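Local coordinates for regulatory protein BlaR1 (Bacillus licheniformis, PDB 1NRF), which probably senses beta-lactam antibiotics at the cell surface, its C-terminal sensor domain being acylated on a serine, and passes the signal across the membrane to the cytoplasm, at residues S57-A62 with A212-G217; F68-A73 with W114-L119; V162-K167 with N171-K176. One frame throughout, in Å; residues are numbered along the deposited sequence.

Overall arrangement
All three contacts belong to the penicillin-binding transpeptidase domain that serves as the sensor. Contact 1 joins the loop 57-62, just before the probable acylation site Ser63, to the central sheet. Contact 2 packs helix 66-76, which follows that serine, against helix 113-123. Trp214 of contact 1 and Phe116 of contact 2 each have their side chain about 7 Å from that of Ser63. The centres of contacts 1 and 2 are about 18 Å apart, and their nearest atoms about 6 Å. Contact 3, away from the site, closes the C-terminal end of helix 158-170. It meets contact 1 through Leu165 on Ile216 and Gly217, and contact 2 through Phe175 on Leu71 and Ile164 on Phe68.

Contact 1. Residues S57-A62 with A212-G217; sequences SRFAPA and AGWFIG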
loop_
_atom_site.group_PDB
_atom_site.type_symbol
_atom_site.label_atom_id
_atom_site.label_comp_id
_atom_site.label_asym_id
_atom_site.label_seq_id
_atom_site.Cartn_x
_atom_site.Cartn_y
_atom_site.Cartn_z
ATOM N N SER A 57 -2.217 10.321 -11.311
ATOM C CA SER A 57 -3.237 9.511 -11.953
ATOM C C SER A 57 -3.623 8.424 -10.963
ATOM O O SER A 57 -2.766 7.898 -10.270
ATOM C CB SER A 57 -2.674 8.872 -13.216
ATOM O OG SER A 57 -2.255 9.867 -14.129
ATOM N N ARG A 58 -4.911 8.103 -10.897
ATOM C CA ARG A 58 -5.404 7.075 -9.987
ATOM C C ARG A 58 -5.425 5.714 -10.654
ATOM O O ARG A 58 -5.623 5.600 -11.858
ATOM C CB ARG A 58 -6.810 7.415 -9.507
ATOM C CG ARG A 58 -6.858 8.397 -8.377
ATOM C CD ARG A 58 -8.249 8.956 -8.252
ATOM N NE ARG A 58 -8.459 9.692 -7.010
ATOM C CZ ARG A 58 -9.354 10.660 -6.876
ATOM N NH1 ARG A 58 -10.105 11.006 -7.911
ATOM N NH2 ARG A 58 -9.508 11.275 -5.714
ATOM N N PHE A 59 -5.210 4.677 -9.856
ATOM C CA PHE A 59 -5.205 3.316 -10.355
ATOM C C PHE A 59 -5.836 2.437 -9.290
ATOM O O PHE A 59 -6.020 2.872 -8.148
ATOM C CB PHE A 59 -3.773 2.855 -10.604
ATOM C CG PHE A 59 -2.975 3.804 -11.434
ATOM C CD1 PHE A 59 -2.222 4.813 -10.831
ATOM C CD2 PHE A 59 -2.973 3.701 -12.819
ATOM C CE1 PHE A 59 -1.476 5.702 -11.595
ATOM C CE2 PHE A 59 -2.226 4.592 -13.600
ATOM C CZ PHE A 59 -1.476 5.593 -12.986
ATOM N N ALA A 60 -6.183 1.208 -9.656
ATOM C CA ALA A 60 -6.749 0.312 -8.671
ATOM C C ALA A 60 -5.643 0.125 -7.617
ATOM O O ALA A 60 -4.487 -0.125 -7.951
ATOM C CB ALA A 60 -7.115 -1.022 -9.313
ATOM N N PRO A 61 -5.988 0.260 -6.334
ATOM C CA PRO A 61 -4.995 0.100 -5.263
ATOM C C PRO A 61 -4.432 -1.316 -5.102
ATOM O O PRO A 61 -3.297 -1.493 -4.648
ATOM C CB PRO A 61 -5.751 0.571 -4.029
ATOM C CG PRO A 61 -7.183 0.181 -4.349
ATOM C CD PRO A 61 -7.316 0.600 -5.790
ATOM N N ALA A 62 -5.222 -2.316 -5.477
ATOM C CA ALA A 62 -4.819 -3.719 -5.363
ATOM C C ALA A 62 -4.392 -4.048 -3.923
ATOM O O ALA A 62 -4.906 -3.457 -2.972
ATOM C CB ALA A 62 -3.690 -4.022 -6.346
ATOM N N ALA A 212 0.481 -4.085 -13.805
ATOM C CA ALA A 212 0.678 -2.879 -13.008
ATOM C C ALA A 212 1.191 -3.274 -11.637
ATOM O O ALA A 212 0.826 -4.320 -11.115
ATOM C CB ALA A 212 -0.623 -2.124 -12.875
ATOM N N GLY A 213 2.052 -2.440 -11.065
ATOM C CA GLY A 213 2.599 -2.736 -9.756
ATOM C C GLY A 213 2.653 -1.549 -8.811
ATOM O O GLY A 213 2.895 -0.413 -9.226
ATOM N N TRP A 214 2.439 -1.830 -7.530
ATOM C CA TRP A 214 2.455 -0.817 -6.480
ATOM C C TRP A 214 3.407 -1.183 -5.352
ATOM O O TRP A 214 3.578 -2.350 -5.008
ATOM C CB TRP A 214 1.094 -0.687 -5.792
ATOM C CG TRP A 214 0.026 0.161 -6.392
ATOM C CD1 TRP A 214 -1.149 -0.283 -6.925
ATOM C CD2 TRP A 214 -0.093 1.591 -6.299
ATOM N NE1 TRP A 214 -1.999 0.769 -7.148
ATOM C CE2 TRP A 214 -1.384 1.933 -6.775
ATOM C CE3 TRP A 214 0.759 2.615 -5.853
ATOM C CZ2 TRP A 214 -1.848 3.261 -6.817
ATOM C CZ3 TRP A 214 0.301 3.936 -5.896
ATOM C CH2 TRP A 214 -0.994 4.244 -6.374
ATOM N N PHE A 215 4.016 -0.164 -4.769
ATOM C CA PHE A 215 4.852 -0.344 -3.601
ATOM C C PHE A 215 4.831 0.979 -2.857
ATOM O O PHE A 215 5.438 1.966 -3.284
ATOM C CB PHE A 215 6.286 -0.758 -3.926
ATOM C CG PHE A 215 7.070 -1.110 -2.700
ATOM C CD1 PHE A 215 6.601 -2.087 -1.832
ATOM C CD2 PHE A 215 8.209 -0.393 -2.349
ATOM C CE1 PHE A 215 7.243 -2.340 -0.620
ATOM C CE2 PHE A 215 8.866 -0.634 -1.142
ATOM C CZ PHE A 215 8.380 -1.610 -0.269
ATOM N N ILE A 216 4.090 0.986 -1.756
ATOM C CA ILE A 216 3.935 2.166 -0.929
ATOM C C ILE A 216 4.433 1.844 0.465
ATOM O O ILE A 216 4.591 0.682 0.815
ATOM C CB ILE A 216 2.443 2.600 -0.846
ATOM C CG1 ILE A 216 1.635 1.597 -0.003
ATOM C CG2 ILE A 216 1.860 2.683 -2.246
ATOM C CD1 ILE A 216 0.167 1.971 0.157
ATOM N N GLY A 217 4.677 2.879 1.256
ATOM C CA GLY A 217 5.152 2.670 2.606
ATOM C C GLY A 217 5.940 3.863 3.101
ATOM O O GLY A 217 5.817 4.969 2.581
#
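Trp214 reaches out from strand 211-220 and donates its indole N-H to the carbonyl of Ala60. The contact ties the loop 57-62 to the central sheet of a fold shared by penicillin-binding proteins and serine beta-lactamases. The bond from Trp214 NE1 to Ala60 O is 2.8 Å long, with an angle of 156° at the hydrogen. The acceptor lies almost in the indole plane, at the ring edge. Seen from the carbonyl, the donor is tilted 29° out of the carbonyl plane. The next carbonyl follows close by, with Pro61 O 3.4 Å from Trp214 CD1. At the six-membered ring, Phe59 CB lies 4.3 Å from Trp214 CZ2. This apolar touch is light, and the polar bond is the more specific part of the contact. Trp214 is buried, so the hydrogen bond also satisfies an indole N-H inside the protein.

The torsions of Trp214 place CG anti to the carbonyl carbon (chi1 -83°), which swings the indole across to the loop. His231 on strand 225-234 touches both rings and probably helps to position them. It stacks with Phe59 and meets Trp214 edge-to-face. Helix 158-170 adds Pro158 and Gln161 against the indole. On the loop side, Arg58 forms a salt bridge with Glu160 of the same helix. The loop leads directly to Ser63, the probable acyl-ester serine, and to Lys66 of the likely SxxK motif. Thr64 lies between these two residues, and its OG1 is hydrogen-bonded to Pro61 O.

Contact 2. Residues F68-A73 with W114-L119; sequences FSALLA and WYFQKL
Phe116 has more surface buried here than any other residue of the two helical segments. It meets Ser69 and Ala70 along the edge of its ring. Ala70 CB lies in the ring plane, 3.9 Å from Phe116 CE2. Ser69 OG is also near that plane, 3.9 Å from Phe116 CD2 and 3.8 Å from Phe116 CB. Phe116 therefore turns a rim, not a face, to helix 66-76. Its CG is anti to the carbonyl carbon (chi1 -61°), and this carries the ring toward Ala70. Tyr115, the preceding residue, covers one face of the ring, with its CD1 over the centre. Ala107 of helix 104-110 also touches Phe116.

Ser69 is next in buried surface. Its OG stands anti to the backbone N (chi1 172°) and points across to the second helix. The hydroxyl is hydrogen-bonded to Asp120 OD1, one residue beyond 114-119. A polar link thus lies beside the apolar contact and joins the same two helices.

These helices belong to the helical part of the penicillin-binding fold. Helix 66-76 starts at the lysine of the likely SxxK motif, just after the probable acylation site Ser63. The two short segments run at 44° to each other. Their axes approach to 10.1 Å, a separation bridged by small residues on one side and larger ones on the other.

Leu119 fills the next position along the interface, one turn on from Phe116. Its CG and CD2 both rest on the methyl of Ala73. Ala73 CB is 3.8 Å from Leu119 CG. Met86, in a loop, touches Leu119 as well.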
loop_
_atom_site.group_PDB
_atom_site.type_symbol
_atom_site.label_atom_id
_atom_site.label_comp_id
_atom_site.label_asym_id
_atom_site.label_seq_id
_atom_site.Cartn_x
_atom_site.Cartn_y
_atom_site.Cartn_z
ATOM N N PHE A 68 -5.465 -0.680 4.940
ATOM C CA PHE A 68 -6.662 -0.036 5.456
ATOM C C PHE A 68 -7.777 -1.043 5.677
ATOM O O PHE A 68 -8.637 -0.849 6.527
ATOM C CB PHE A 68 -7.110 1.086 4.517
ATOM C CG PHE A 68 -6.141 2.230 4.451
ATOM C CD1 PHE A 68 -5.028 2.172 3.618
ATOM C CD2 PHE A 68 -6.307 3.339 5.267
ATOM C CE1 PHE A 68 -4.091 3.205 3.601
ATOM C CE2 PHE A 68 -5.376 4.378 5.258
ATOM C CZ PHE A 68 -4.265 4.308 4.421
ATOM N N SER A 69 -7.755 -2.123 4.908
ATOM C CA SER A 69 -8.747 -3.174 5.070
ATOM C C SER A 69 -8.539 -3.752 6.469
ATOM O O SER A 69 -9.493 -3.972 7.219
ATOM C CB SER A 69 -8.535 -4.274 4.024
ATOM O OG SER A 69 -9.369 -5.392 4.288
ATOM N N ALA A 70 -7.274 -3.983 6.809
ATOM C CA ALA A 70 -6.896 -4.536 8.104
ATOM C C ALA A 70 -7.268 -3.606 9.260
ATOM O O ALA A 70 -7.679 -4.056 10.325
ATOM C CB ALA A 70 -5.396 -4.817 8.120
ATOM N N LEU A 71 -7.125 -2.305 9.037
ATOM C CA LEU A 71 -7.430 -1.309 10.056
ATOM C C LEU A 71 -8.925 -1.267 10.383
ATOM O O LEU A 71 -9.311 -1.130 11.543
ATOM C CB LEU A 71 -6.956 0.068 9.588
ATOM C CG LEU A 71 -7.103 1.237 10.565
ATOM C CD1 LEU A 71 -6.356 0.969 11.869
ATOM C CD2 LEU A 71 -6.563 2.477 9.882
ATOM N N LEU A 72 -9.762 -1.381 9.358
ATOM C CA LEU A 72 -11.197 -1.364 9.570
ATOM C C LEU A 72 -11.580 -2.630 10.328
ATOM O O LEU A 72 -12.374 -2.574 11.264
ATOM C CB LEU A 72 -11.946 -1.308 8.235
ATOM C CG LEU A 72 -13.471 -1.457 8.330
ATOM C CD1 LEU A 72 -14.060 -0.278 9.091
ATOM C CD2 LEU A 72 -14.078 -1.551 6.943
ATOM N N ALA A 73 -11.003 -3.763 9.928
ATOM C CA ALA A 73 -11.293 -5.043 10.567
ATOM C C ALA A 73 -11.007 -5.015 12.069
ATOM O O ALA A 73 -11.786 -5.536 12.873
ATOM C CB ALA A 73 -10.491 -6.151 9.902
ATOM N N TRP A 114 -7.740 -13.983 -0.041
ATOM C CA TRP A 114 -8.959 -14.524 0.563
ATOM C C TRP A 114 -9.154 -14.119 2.017
ATOM O O TRP A 114 -10.285 -13.952 2.471
ATOM C CB TRP A 114 -9.030 -16.058 0.427
ATOM C CG TRP A 114 -7.998 -16.870 1.189
ATOM C CD1 TRP A 114 -6.902 -17.491 0.666
ATOM C CD2 TRP A 114 -8.030 -17.220 2.581
ATOM N NE1 TRP A 114 -6.261 -18.216 1.637
ATOM C CE2 TRP A 114 -6.932 -18.068 2.822
ATOM C CE3 TRP A 114 -8.887 -16.903 3.647
ATOM C CZ2 TRP A 114 -6.663 -18.610 4.088
ATOM C CZ3 TRP A 114 -8.620 -17.443 4.911
ATOM C CH2 TRP A 114 -7.515 -18.288 5.116
ATOM N N TYR A 115 -8.054 -13.935 2.739
ATOM C CA TYR A 115 -8.117 -13.548 4.151
ATOM C C TYR A 115 -8.811 -12.203 4.367
ATOM O O TYR A 115 -9.710 -12.083 5.198
ATOM C CB TYR A 115 -6.706 -13.494 4.738
ATOM C CG TYR A 115 -6.659 -13.118 6.201
ATOM C CD1 TYR A 115 -6.840 -11.800 6.609
ATOM C CD2 TYR A 115 -6.452 -14.094 7.182
ATOM C CE1 TYR A 115 -6.816 -11.467 7.955
ATOM C CE2 TYR A 115 -6.425 -13.770 8.524
ATOM C CZ TYR A 115 -6.606 -12.461 8.906
ATOM O OH TYR A 115 -6.572 -12.138 10.242
ATOM N N PHE A 116 -8.378 -11.190 3.625
ATOM C CA PHE A 116 -8.962 -9.862 3.752
ATOM C C PHE A 116 -10.336 -9.803 3.101
ATOM O O PHE A 116 -11.210 -9.058 3.547
ATOM C CB PHE A 116 -8.018 -8.806 3.157
ATOM C CG PHE A 116 -6.684 -8.742 3.855
ATOM C CD1 PHE A 116 -5.654 -9.622 3.507
ATOM C CD2 PHE A 116 -6.488 -7.876 4.932
ATOM C CE1 PHE A 116 -4.456 -9.644 4.232
ATOM C CE2 PHE A 116 -5.297 -7.891 5.660
ATOM C CZ PHE A 116 -4.279 -8.777 5.311
ATOM N N GLN A 117 -10.529 -10.605 2.059
ATOM C CA GLN A 117 -11.813 -10.661 1.368
ATOM C C GLN A 117 -12.900 -11.162 2.317
ATOM O O GLN A 117 -13.963 -10.551 2.443
ATOM C CB GLN A 117 -11.712 -11.595 0.162
ATOM C CG GLN A 117 -11.816 -10.894 -1.180
ATOM C CD GLN A 117 -11.456 -11.808 -2.337
ATOM O OE1 GLN A 117 -11.783 -11.528 -3.490
ATOM N NE2 GLN A 117 -10.766 -12.902 -2.035
ATOM N N LYS A 118 -12.636 -12.277 2.986
ATOM C CA LYS A 118 -13.610 -12.825 3.909
ATOM C C LYS A 118 -13.713 -11.898 5.109
ATOM O O LYS A 118 -14.636 -12.004 5.919
ATOM C CB LYS A 118 -13.206 -14.243 4.336
ATOM C CG LYS A 118 -13.086 -15.229 3.152
ATOM C CD LYS A 118 -13.351 -16.701 3.539
ATOM C CE LYS A 118 -12.300 -17.286 4.482
ATOM N NZ LYS A 118 -12.531 -18.742 4.776
ATOM N N LEU A 119 -12.763 -10.973 5.201
ATOM C CA LEU A 119 -12.725 -9.998 6.286
ATOM C C LEU A 119 -13.628 -8.832 5.890
ATOM O O LEU A 119 -14.353 -8.284 6.720
ATOM C CB LEU A 119 -11.286 -9.512 6.484
ATOM C CG LEU A 119 -10.711 -9.319 7.892
ATOM C CD1 LEU A 119 -10.995 -10.532 8.758
ATOM C CD2 LEU A 119 -9.211 -9.080 7.782
#

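Contact 3. Residues V162-K167 with N171-K176; sequences VNILKK and NEFDFK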
loop_
_atom_site.group_PDB
_atom_site.type_symbol
_atom_site.label_atom_id
_atom_site.label_comp_id
_atom_site.label_asym_id
_atom_site.label_seq_id
_atom_site.Cartn_x
_atom_site.Cartn_y
_atom_site.Cartn_z
ATOM N N VAL A 162 0.583 8.443 -0.552
ATOM C CA VAL A 162 1.528 9.053 0.390
ATOM C C VAL A 162 0.817 9.912 1.429
ATOM O O VAL A 162 1.063 9.772 2.631
ATOM C CB VAL A 162 2.603 9.937 -0.347
ATOM C CG1 VAL A 162 3.318 10.845 0.652
ATOM C CG2 VAL A 162 3.634 9.043 -1.071
ATOM N N ASN A 163 -0.084 10.785 0.982
ATOM C CA ASN A 163 -0.781 11.658 1.919
ATOM C C ASN A 163 -1.625 10.902 2.934
ATOM O O ASN A 163 -1.629 11.257 4.114
ATOM C CB ASN A 163 -1.649 12.693 1.178
ATOM C CG ASN A 163 -0.820 13.682 0.364
ATOM O OD1 ASN A 163 0.318 13.992 0.711
ATOM N ND2 ASN A 163 -1.394 14.187 -0.713
ATOM N N ILE A 164 -2.332 9.858 2.495
ATOM C CA ILE A 164 -3.168 9.110 3.431
ATOM C C ILE A 164 -2.320 8.172 4.298
ATOM O O ILE A 164 -2.672 7.896 5.443
ATOM C CB ILE A 164 -4.332 8.343 2.690
ATOM C CG1 ILE A 164 -5.453 8.035 3.687
ATOM C CG2 ILE A 164 -3.819 7.064 2.016
ATOM C CD1 ILE A 164 -6.719 7.454 3.044
ATOM N N LEU A 165 -1.193 7.701 3.764
ATOM C CA LEU A 165 -0.301 6.852 4.551
ATOM C C LEU A 165 0.221 7.661 5.746
ATOM O O LEU A 165 0.417 7.105 6.826
ATOM C CB LEU A 165 0.877 6.358 3.710
ATOM C CG LEU A 165 0.792 4.963 3.081
ATOM C CD1 LEU A 165 1.929 4.767 2.087
ATOM C CD2 LEU A 165 0.860 3.905 4.168
ATOM N N LYS A 166 0.435 8.967 5.552
ATOM C CA LYS A 166 0.917 9.843 6.626
ATOM C C LYS A 166 -0.198 10.047 7.655
ATOM O O LYS A 166 0.055 10.054 8.868
ATOM C CB LYS A 166 1.364 11.204 6.082
ATOM C CG LYS A 166 1.836 12.165 7.180
ATOM C CD LYS A 166 2.228 13.519 6.635
ATOM C CE LYS A 166 2.497 14.533 7.756
ATOM N NZ LYS A 166 3.722 14.256 8.553
ATOM N N LYS A 167 -1.425 10.220 7.168
ATOM C CA LYS A 167 -2.575 10.374 8.060
ATOM C C LYS A 167 -2.735 9.121 8.928
ATOM O O LYS A 167 -3.169 9.194 10.080
ATOM C CB LYS A 167 -3.862 10.601 7.257
ATOM C CG LYS A 167 -4.018 12.014 6.750
ATOM C CD LYS A 167 -5.472 12.332 6.546
ATOM C CE LYS A 167 -5.645 13.750 6.044
ATOM N NZ LYS A 167 -4.986 13.928 4.723
ATOM N N ASN A 171 -1.967 9.096 12.630
ATOM C CA ASN A 171 -3.263 8.801 13.218
ATOM C C ASN A 171 -4.155 10.044 13.294
ATOM O O ASN A 171 -4.752 10.336 14.334
ATOM C CB ASN A 171 -3.097 8.194 14.613
ATOM C CG ASN A 171 -4.376 7.554 15.122
ATOM O OD1 ASN A 171 -4.503 7.242 16.314
ATOM N ND2 ASN A 171 -5.333 7.344 14.218
ATOM N N GLU A 172 -4.236 10.775 12.188
ATOM C CA GLU A 172 -5.085 11.959 12.113
ATOM C C GLU A 172 -6.536 11.491 11.960
ATOM O O GLU A 172 -7.466 12.275 12.060
ATOM C CB GLU A 172 -4.682 12.825 10.916
ATOM C CG GLU A 172 -3.241 13.326 10.993
ATOM C CD GLU A 172 -2.759 13.977 9.701
ATOM O OE1 GLU A 172 -3.419 14.938 9.237
ATOM O OE2 GLU A 172 -1.722 13.528 9.152
ATOM N N PHE A 173 -6.708 10.198 11.710
ATOM C CA PHE A 173 -8.029 9.595 11.567
ATOM C C PHE A 173 -8.560 9.178 12.936
ATOM O O PHE A 173 -9.672 8.666 13.059
ATOM C CB PHE A 173 -7.951 8.382 10.641
ATOM C CG PHE A 173 -7.758 8.739 9.198
ATOM C CD1 PHE A 173 -7.045 7.902 8.349
ATOM C CD2 PHE A 173 -8.322 9.905 8.677
ATOM C CE1 PHE A 173 -6.900 8.218 6.997
ATOM C CE2 PHE A 173 -8.183 10.229 7.334
ATOM C CZ PHE A 173 -7.473 9.384 6.489
ATOM N N ASP A 174 -7.737 9.392 13.957
ATOM C CA ASP A 174 -8.086 9.085 15.337
ATOM C C ASP A 174 -8.724 7.714 15.571
ATOM O O ASP A 174 -9.885 7.614 15.977
ATOM C CB ASP A 174 -9.001 10.185 15.876
ATOM C CG ASP A 174 -9.282 10.036 17.349
ATOM O OD1 ASP A 174 -8.358 9.650 18.098
ATOM O OD2 ASP A 174 -10.426 10.315 17.761
ATOM N N PHE A 175 -7.959 6.662 15.301
ATOM C CA PHE A 175 -8.420 5.298 15.517
ATOM C C PHE A 175 -7.758 4.845 16.811
ATOM O O PHE A 175 -6.827 5.489 17.283
ATOM C CB PHE A 175 -7.985 4.386 14.364
ATOM C CG PHE A 175 -8.767 4.591 13.092
ATOM C CD1 PHE A 175 -10.154 4.480 13.090
ATOM C CD2 PHE A 175 -8.115 4.895 11.896
ATOM C CE1 PHE A 175 -10.886 4.668 11.920
ATOM C CE2 PHE A 175 -8.831 5.085 10.723
ATOM C CZ PHE A 175 -10.225 4.971 10.733
ATOM N N LYS A 176 -8.229 3.750 17.393
ATOM C CA LYS A 176 -7.621 3.273 18.629
ATOM C C LYS A 176 -6.113 3.119 18.389
ATOM O O LYS A 176 -5.680 2.468 17.430
ATOM C CB LYS A 176 -8.258 1.945 19.069
ATOM C CG LYS A 176 -9.710 2.087 19.542
ATOM C CD LYS A 176 -10.332 0.746 19.954
ATOM C CE LYS A 176 -10.578 -0.171 18.752
ATOM N NZ LYS A 176 -11.045 -1.553 19.126
#
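Phe173 and Lys167 each carry CG anti to the carbonyl carbon, with chi1 of -73° and -79°, and these turns bring the ring and the lysine chain together. The two side chains cross at about a right angle. Lys167 CB lies over one face of Phe173, 4.1 Å from the ring centroid, in a CH-pi contact. Further along the chain, Lys167 CD comes within 3.5 Å of Phe173 CE2. Ile164 approaches the same ring at its edge, in its plane, with CG1 3.6 Å from Phe173 CE1. The phenyl group is thus held by a lysine chain over one face and an isoleucine at the rim.

The side chain of Glu172 crosses that of Lys167 at about a right angle. Its OE2 is 3.7 Å from Lys167 CG, an approach to the aliphatic part of the chain. The charged ends remain separate, with Lys167 NZ 4.9 Å from Glu172 OE1. Their opposite charges may still attract weakly.

The backbone closes the helix with a Schellman motif. Asn171 has positive phi (66°) and is the C-prime residue. Glu172 N donates to Lys167 O over 2.8 Å, in the carbonyl plane. A type I turn from Asn171 to Asp174 then leads the chain onward to Lys176, the N-cap of helix 177-187.

Helix 158-170 packs on the sheet. Val162 touches Phe227 and Ala229 of strand 225-234, and Leu165 touches Phe227. Ile164 meets Phe68 of helix 66-76, while Phe175 rests on Leu71 and Glu75 of that helix.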